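Local atomic coordinates of enoyl CoA hydratase/isomerase (Crotonase) (Legionella pneumophila subsp. pneumophila, PDB entry 3I47), a protein that probably hydrates or isomerises the double bond of enoyl-CoA thioesters. Residues 63-66 and 67-71; 80-83 and 84-88; 152-156 and 157-161. All coordinates share one frame; numbering follows the deposited sequence. Where two conformers were deposited one is given.

Interaction 1. Residues 63-66 and 67-71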
loop_
_atom_site.group_PDB
_atom_site.type_symbol
_atom_site.label_atom_id
_atom_site.label_comp_id
_atom_site.label_asym_id
_atom_site.label_seq_id
_atom_site.Cartn_x
_atom_site.Cartn_y
_atom_site.Cartn_z
ATOM N N ALA A 63 8.641 -8.243 10.967
ATOM C CA ALA A 63 9.666 -7.917 11.977
ATOM C C ALA A 63 11.029 -7.507 11.399
ATOM O O ALA A 63 11.895 -7.011 12.139
ATOM C CB ALA A 63 9.832 -9.078 12.953
ATOM N N GLY A 64 11.219 -7.689 10.095
ATOM C CA GLY A 64 12.503 -7.404 9.460
ATOM C C GLY A 64 12.817 -8.403 8.364
ATOM O O GLY A 64 11.916 -8.923 7.721
ATOM N N ALA A 65 14.104 -8.642 8.139
ATOM C CA ALA A 65 14.545 -9.575 7.100
ATOM C C ALA A 65 14.723 -10.953 7.705
ATOM O O ALA A 65 15.144 -11.090 8.859
ATOM C CB ALA A 65 15.848 -9.091 6.478
ATOM N N ASP A 66 14.386 -11.979 6.923
ATOM C CA ASP A 66 14.567 -13.361 7.349
ATOM C C ASP A 66 16.052 -13.691 7.536
ATOM O O ASP A 66 16.880 -13.342 6.696
ATOM C CB ASP A 66 13.952 -14.295 6.310
ATOM C CG ASP A 66 14.077 -15.750 6.705
ATOM O OD1 ASP A 66 15.108 -16.372 6.363
ATOM O OD2 ASP A 66 13.156 -16.265 7.382
ATOM N N LEU A 67 16.370 -14.348 8.649
ATOM C CA LEU A 67 17.773 -14.585 9.025
ATOM C C LEU A 67 18.496 -15.549 8.089
ATOM O O LEU A 67 19.689 -15.378 7.833
ATOM C CB LEU A 67 17.867 -15.083 10.471
ATOM C CG LEU A 67 17.582 -14.026 11.543
ATOM C CD1 LEU A 67 17.564 -14.678 12.920
ATOM C CD2 LEU A 67 18.619 -12.907 11.498
ATOM N N THR A 68 17.781 -16.543 7.575
ATOM C CA THR A 68 18.373 -17.460 6.592
ATOM C C THR A 68 18.710 -16.704 5.310
ATOM O O THR A 68 19.811 -16.838 4.763
ATOM C CB THR A 68 17.427 -18.621 6.282
ATOM O OG1 THR A 68 17.096 -19.303 7.500
ATOM C CG2 THR A 68 18.056 -19.581 5.268
ATOM N N TRP A 69 17.762 -15.894 4.839
ATOM C CA TRP A 69 18.003 -15.077 3.668
ATOM C C TRP A 69 19.157 -14.095 3.906
ATOM O O TRP A 69 19.980 -13.889 3.017
ATOM C CB TRP A 69 16.714 -14.338 3.250
ATOM C CG TRP A 69 16.972 -13.303 2.196
ATOM C CD1 TRP A 69 17.002 -13.494 0.848
ATOM C CD2 TRP A 69 17.291 -11.930 2.418
ATOM N NE1 TRP A 69 17.319 -12.324 0.210
ATOM C CE2 TRP A 69 17.508 -11.343 1.147
ATOM C CE3 TRP A 69 17.424 -11.140 3.565
ATOM C CZ2 TRP A 69 17.831 -9.997 0.988
ATOM C CZ3 TRP A 69 17.765 -9.810 3.409
ATOM C CH2 TRP A 69 17.964 -9.248 2.126
ATOM N N MET A 70 19.216 -13.490 5.092
ATOM C CA MET A 70 20.283 -12.529 5.368
ATOM C C MET A 70 21.667 -13.175 5.263
ATOM O O MET A 70 22.596 -12.586 4.702
ATOM C CB MET A 70 20.114 -11.857 6.732
ATOM C CG MET A 70 21.122 -10.732 6.950
ATOM S SD MET A 70 20.756 -9.709 8.403
ATOM C CE MET A 70 19.000 -10.048 8.654
ATOM N N GLN A 71 21.795 -14.388 5.792
ATOM C CA GLN A 71 23.066 -15.095 5.690
ATOM C C GLN A 71 23.417 -15.395 4.222
ATOM O O GLN A 71 24.578 -15.249 3.805
ATOM C CB GLN A 71 23.052 -16.374 6.526
ATOM C CG GLN A 71 24.370 -17.177 6.424
ATOM C CD GLN A 71 25.593 -16.415 6.949
ATOM O OE1 GLN A 71 25.865 -16.412 8.160
ATOM N NE2 GLN A 71 26.352 -15.785 6.038
HETATM O O HOH W 1 14.216 -15.182 10.461
HETATM O O HOH W 2 14.743 -18.000 9.012
#

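Interaction 2. Residues 80-83 and 84-88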
loop_
_atom_site.group_PDB
_atom_site.type_symbol
_atom_site.label_atom_id
_atom_site.label_comp_id
_atom_site.label_asym_id
_atom_site.label_seq_id
_atom_site.Cartn_x
_atom_site.Cartn_y
_atom_site.Cartn_z
ATOM N N GLU A 80 24.404 -10.527 -8.047
ATOM C CA GLU A 80 23.388 -11.343 -7.364
ATOM C C GLU A 80 22.515 -10.473 -6.458
ATOM O O GLU A 80 21.293 -10.669 -6.372
ATOM C CB GLU A 80 24.042 -12.476 -6.571
ATOM C CG GLU A 80 24.608 -13.577 -7.477
ATOM C CD GLU A 80 25.526 -14.550 -6.767
ATOM O OE1 GLU A 80 26.064 -14.235 -5.686
ATOM O OE2 GLU A 80 25.731 -15.655 -7.317
ATOM N N ASN A 81 23.144 -9.500 -5.804
ATOM C CA ASN A 81 22.392 -8.538 -4.992
ATOM C C ASN A 81 21.444 -7.660 -5.800
ATOM O O ASN A 81 20.362 -7.311 -5.317
ATOM C CB ASN A 81 23.348 -7.642 -4.210
ATOM C CG ASN A 81 23.864 -8.293 -2.949
ATOM O OD1 ASN A 81 25.079 -8.250 -2.663
ATOM N ND2 ASN A 81 22.980 -8.904 -2.195
ATOM N N LEU A 82 21.860 -7.265 -7.000
ATOM C CA LEU A 82 20.989 -6.475 -7.877
ATOM C C LEU A 82 19.710 -7.260 -8.227
ATOM O O LEU A 82 18.603 -6.740 -8.106
ATOM C CB LEU A 82 21.736 -6.011 -9.142
ATOM C CG LEU A 82 20.878 -5.283 -10.194
ATOM C CD1 LEU A 82 20.346 -3.975 -9.662
ATOM C CD2 LEU A 82 21.667 -5.045 -11.485
ATOM N N GLU A 83 19.882 -8.508 -8.652
ATOM C CA GLU A 83 18.753 -9.386 -8.978
ATOM C C GLU A 83 17.843 -9.563 -7.770
ATOM O O GLU A 83 16.623 -9.458 -7.872
ATOM C CB GLU A 83 19.253 -10.756 -9.456
ATOM C CG GLU A 83 20.086 -10.704 -10.739
ATOM C CD GLU A 83 20.159 -12.045 -11.454
ATOM O OE1 GLU A 83 19.221 -12.858 -11.299
ATOM O OE2 GLU A 83 21.147 -12.281 -12.183
ATOM N N ASP A 84 18.448 -9.842 -6.617
ATOM C CA ASP A 84 17.686 -10.025 -5.388
ATOM C C ASP A 84 16.906 -8.752 -5.013
ATOM O O ASP A 84 15.717 -8.822 -4.686
ATOM C CB ASP A 84 18.636 -10.450 -4.262
ATOM C CG ASP A 84 17.960 -10.525 -2.921
ATOM O OD1 ASP A 84 17.352 -11.579 -2.626
ATOM O OD2 ASP A 84 18.051 -9.529 -2.164
ATOM N N SER A 85 17.566 -7.602 -5.079
ATOM C CA SER A 85 16.937 -6.338 -4.684
ATOM C C SER A 85 15.797 -5.950 -5.610
ATOM O O SER A 85 14.872 -5.255 -5.187
ATOM C CB SER A 85 17.972 -5.213 -4.633
ATOM O OG SER A 85 18.850 -5.426 -3.543
ATOM N N LEU A 86 15.871 -6.391 -6.871
ATOM C CA LEU A 86 14.815 -6.094 -7.836
ATOM C C LEU A 86 13.516 -6.856 -7.554
ATOM O O LEU A 86 12.468 -6.482 -8.076
ATOM C CB LEU A 86 15.290 -6.321 -9.280
ATOM C CG LEU A 86 16.235 -5.223 -9.797
ATOM C CD1 LEU A 86 16.971 -5.707 -11.038
ATOM C CD2 LEU A 86 15.459 -3.949 -10.082
ATOM N N VAL A 87 13.573 -7.901 -6.721
ATOM C CA VAL A 87 12.334 -8.567 -6.298
ATOM C C VAL A 87 11.482 -7.586 -5.491
ATOM O O VAL A 87 10.345 -7.298 -5.884
ATOM C CB VAL A 87 12.592 -9.884 -5.515
ATOM C CG1 VAL A 87 11.252 -10.513 -5.079
ATOM C CG2 VAL A 87 13.382 -10.840 -6.380
ATOM N N LEU A 88 12.042 -7.042 -4.408
ATOM C CA LEU A 88 11.352 -5.987 -3.642
ATOM C C LEU A 88 11.090 -4.767 -4.522
ATOM O O LEU A 88 9.998 -4.209 -4.485
ATOM C CB LEU A 88 12.133 -5.587 -2.383
ATOM C CG LEU A 88 11.486 -4.461 -1.567
ATOM C CD1 LEU A 88 10.156 -4.895 -0.943
ATOM C CD2 LEU A 88 12.449 -3.995 -0.491
#

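Interaction 3. Residues 152-156 and 157-161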
loop_
_atom_site.group_PDB
_atom_site.type_symbol
_atom_site.label_atom_id
_atom_site.label_comp_id
_atom_site.label_asym_id
_atom_site.label_seq_id
_atom_site.Cartn_x
_atom_site.Cartn_y
_atom_site.Cartn_z
ATOM N N ARG A 152 8.109 10.114 -0.650
ATOM C CA ARG A 152 6.824 10.621 -1.158
ATOM C C ARG A 152 5.764 10.708 -0.053
ATOM O O ARG A 152 5.028 11.698 0.034
ATOM C CB ARG A 152 6.309 9.773 -2.326
ATOM C CG ARG A 152 5.027 10.340 -2.943
ATOM C CD ARG A 152 4.689 9.633 -4.236
ATOM N NE ARG A 152 4.297 8.242 -4.017
ATOM C CZ ARG A 152 4.007 7.384 -4.993
ATOM N NH1 ARG A 152 4.077 7.771 -6.269
ATOM N NH2 ARG A 152 3.652 6.137 -4.699
ATOM N N ALA A 153 5.695 9.679 0.787
ATOM C CA ALA A 153 4.663 9.579 1.820
ATOM C C ALA A 153 4.822 10.578 2.962
ATOM O O ALA A 153 3.841 11.220 3.365
ATOM C CB ALA A 153 4.585 8.142 2.358
ATOM N N ILE A 154 6.049 10.726 3.462
ATOM C CA ILE A 154 6.290 11.499 4.697
ATOM C C ILE A 154 7.152 12.742 4.469
ATOM O O ILE A 154 7.337 13.545 5.381
ATOM C CB ILE A 154 6.890 10.618 5.843
ATOM C CG1 ILE A 154 8.334 10.197 5.530
ATOM C CG2 ILE A 154 6.000 9.380 6.085
ATOM C CD1 ILE A 154 9.058 9.512 6.705
ATOM N N GLY A 155 7.658 12.901 3.255
ATOM C CA GLY A 155 8.503 14.043 2.922
ATOM C C GLY A 155 9.975 13.791 3.195
ATOM O O GLY A 155 10.343 12.982 4.052
ATOM N N GLU A 156 10.819 14.512 2.457
ATOM C CA GLU A 156 12.275 14.410 2.564
ATOM C C GLU A 156 12.810 14.638 3.979
ATOM O O GLU A 156 13.689 13.901 4.429
ATOM C CB GLU A 156 12.918 15.379 1.559
ATOM C CG GLU A 156 14.443 15.343 1.496
ATOM C CD GLU A 156 15.033 16.509 0.699
ATOM O OE1 GLU A 156 14.316 17.100 -0.137
ATOM O OE2 GLU A 156 16.224 16.825 0.912
ATOM N N ARG A 157 12.287 15.656 4.671
ATOM C CA ARG A 157 12.798 16.030 5.994
ATOM C C ARG A 157 12.671 14.864 6.994
ATOM O O ARG A 157 13.655 14.455 7.620
ATOM C CB ARG A 157 12.102 17.304 6.498
ATOM C CG ARG A 157 12.673 17.888 7.811
ATOM C CD ARG A 157 12.062 19.281 8.104
ATOM N NE ARG A 157 12.590 19.892 9.329
ATOM C CZ ARG A 157 13.781 20.488 9.415
ATOM N NH1 ARG A 157 14.207 20.997 10.564
ATOM N NH2 ARG A 157 14.557 20.558 8.347
ATOM N N ALA A 158 11.467 14.306 7.101
ATOM C CA ALA A 158 11.215 13.251 8.075
ATOM C C ALA A 158 11.906 11.972 7.649
ATOM O O ALA A 158 12.486 11.267 8.484
ATOM C CB ALA A 158 9.722 13.020 8.226
ATOM N N ALA A 159 11.871 11.691 6.342
ATOM C CA ALA A 159 12.488 10.464 5.828
ATOM C C ALA A 159 13.986 10.464 6.089
ATOM O O ALA A 159 14.536 9.480 6.585
ATOM C CB ALA A 159 12.212 10.287 4.337
ATOM N N LYS A 160 14.643 11.581 5.773
ATOM C CA LYS A 160 16.075 11.717 5.991
ATOM C C LYS A 160 16.412 11.454 7.465
ATOM O O LYS A 160 17.331 10.700 7.772
ATOM C CB LYS A 160 16.538 13.112 5.566
ATOM C CG LYS A 160 18.029 13.216 5.399
ATOM C CD LYS A 160 18.540 14.635 5.124
ATOM C CE LYS A 160 17.536 15.555 4.510
ATOM N NZ LYS A 160 17.228 16.610 5.514
ATOM N N MET A 161 15.649 12.068 8.375
ATOM C CA MET A 161 15.857 11.862 9.813
ATOM C C MET A 161 15.791 10.386 10.179
ATOM O O MET A 161 16.699 9.853 10.828
ATOM C CB MET A 161 14.796 12.621 10.619
ATOM C CG MET A 161 14.842 12.359 12.126
ATOM S SD MET A 161 13.584 13.306 13.054
ATOM C CE MET A 161 12.177 12.233 12.898
HETATM O O HOH W 3 9.084 15.552 6.047
#

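Interaction 1. Residues 63-66 and 67-71
D66 grips the first turn of helix 67-74 from the N-cap position, and one carboxylate oxygen does most of the work. Its OD1 accepts from W69 N at 3.1 Å, a nearly straight bond (N-H...O 163°) that uses the anti lone pair, the one facing away from OD2. The same OD1 lies 2.9 Å from T68 N, but the bend at that hydrogen makes this second capping bond weak. With CG anti to the backbone N of D66 (chi1 -179°), the carboxylate is carried forward over the amides that start the helix. The main chain adds the first regular helical bond: M70 N donates to D66 O at 2.8 Å, within the carbonyl plane.

The other carboxylate oxygen is served by water. One molecule donates to D66 OD2 at 2.9 Å and also hydrogen-bonds T68 OG1; another accepts from L67 N and gives OD2 a weak bond.

Around this polar centre the packing is light. The methyl of A65 meets the six-membered part of the W69 indole obliquely, CB to CZ3 3.7 Å, while M70, bent at its thioether (chi3 -21°), brings CE to 3.9 Å from A65 CB. D66 O lies at the indole edge, near the ring plane. Beyond the segment, D66 touches K24 and A27 and its backbone bonds to F28, whereas W69 NE1 reaches D84.

By analogy with crotonase relatives, A65 N is probably one of the two oxyanion-hole amides, and the capped helix follows it directly. The cap supplies acceptors to amides at the helix start that have no preceding turn to bond to, and a carboxylate placed there interacts favourably with that end of the helix.

Interaction 2. Residues 80-83 and 84-88
S85 and N81 meet through a carbonyl that takes two bonds from one residue. N81 O accepts from S85 N at 2.8 Å and from S85 OG at 3.0 Å, and the two donors come from opposite faces of the carbonyl plane. The hydroxyl gets there because OG stands beside its own backbone N (chi1 -70°), folded back along the helix toward the preceding turn.

On the next position, L82 and L86 lie side by side and point the same way. L86 CD1 comes to 4.0 Å from L82 CG, while L86 CG rests 3.3 Å from L82 O, so the isobutyl group covers the carbonyl as well as its neighbour's branch. L82 O itself receives L86 N at 3.0 Å, and E83 O draws a weak second bond from that same amide. Two residues earlier along this ladder, D84 N donates to E80 O at 3.0 Å with an N-H...O angle of 162°, and D84 CB is 3.4 Å from E80 O.

The next shell fixes the polar ends. D84 OD1 accepts from W69 NE1 of helix 67-74, and the side chain also touches F76 in the intervening loop and N30 of helix 30-45. E80 OE1 accepts from T77 N, just before the helix, as in one half of a capping box. V87, farther along, rests on L33 and T34 of helix 30-45.

The arrangement is the i to i+4 ladder of an alpha-helix, here the N-terminal part of helix 78-97, with the serine hydroxyl returning to the carbonyl one turn back; the pattern gives way to i to i+3 at V87, whose N donates to D84 O at 3.1 Å.

Interaction 3. Residues 152-156 and 157-161
E156 O and K160 N make the shortest direct bond of the contact, 2.8 Å, the donor standing 26° out of the carbonyl plane. A159 N reaches G155 O one residue earlier at 3.0 Å, almost straight along the carbonyl bond. Together they open the ladder of helix 156-165.

At the join, water takes the place of a direct i to i+4 bond. It donates to I154 O at 2.7 Å and accepts from A158 N at 2.9 Å, linking a carbonyl of helix 147-154 to an amide in the first turn of the next helix. G155, with a positive phi (89°) that glycine adopts readily, is where helical angles are first left, and it is also the N-cap of the helix that follows.

The apolar side is carried by I154. Its chi1 of 70° tucks CG1 in between the two main-chain arms, and CD1 swings over the new helix, 3.6 Å from A159 N, 3.9 Å from A158 CB and 4.0 Å from A159 CB. E156 and K160 run side by side on the outside, yet E156 OE2 and K160 NZ remain 4.7 Å apart, so any attraction between their charges acts without contact.

I154 and A158 also rest on L177, which follows helix 171-176, and I154 reaches L179 as well. A159 touches V150 and V151 of helix 147-154 and, with I154 CD1, contributes to the contact between that helix and helix 156-165.

In the fold
Interactions 1 and 2 form one local unit: their centres are 14 Å apart, and W69 NE1 lies 2.9 Å from D84 OD1, a probable hydrogen bond that joins the capped helix 67-74 to the next helix in the chain, 78-97. The W69-D84 pair thus links the two. Interaction 3 stands apart, its centre 26 Å from that of interaction 1 and 24 Å from that of interaction 2; its nearest atoms are about 17 Å and about 12 Å away, respectively. All three are surface contacts within the crotonase-family region, and none includes a bound ligand; interaction 1 contains A65 N, probably an oxyanion-hole amide as in relatives.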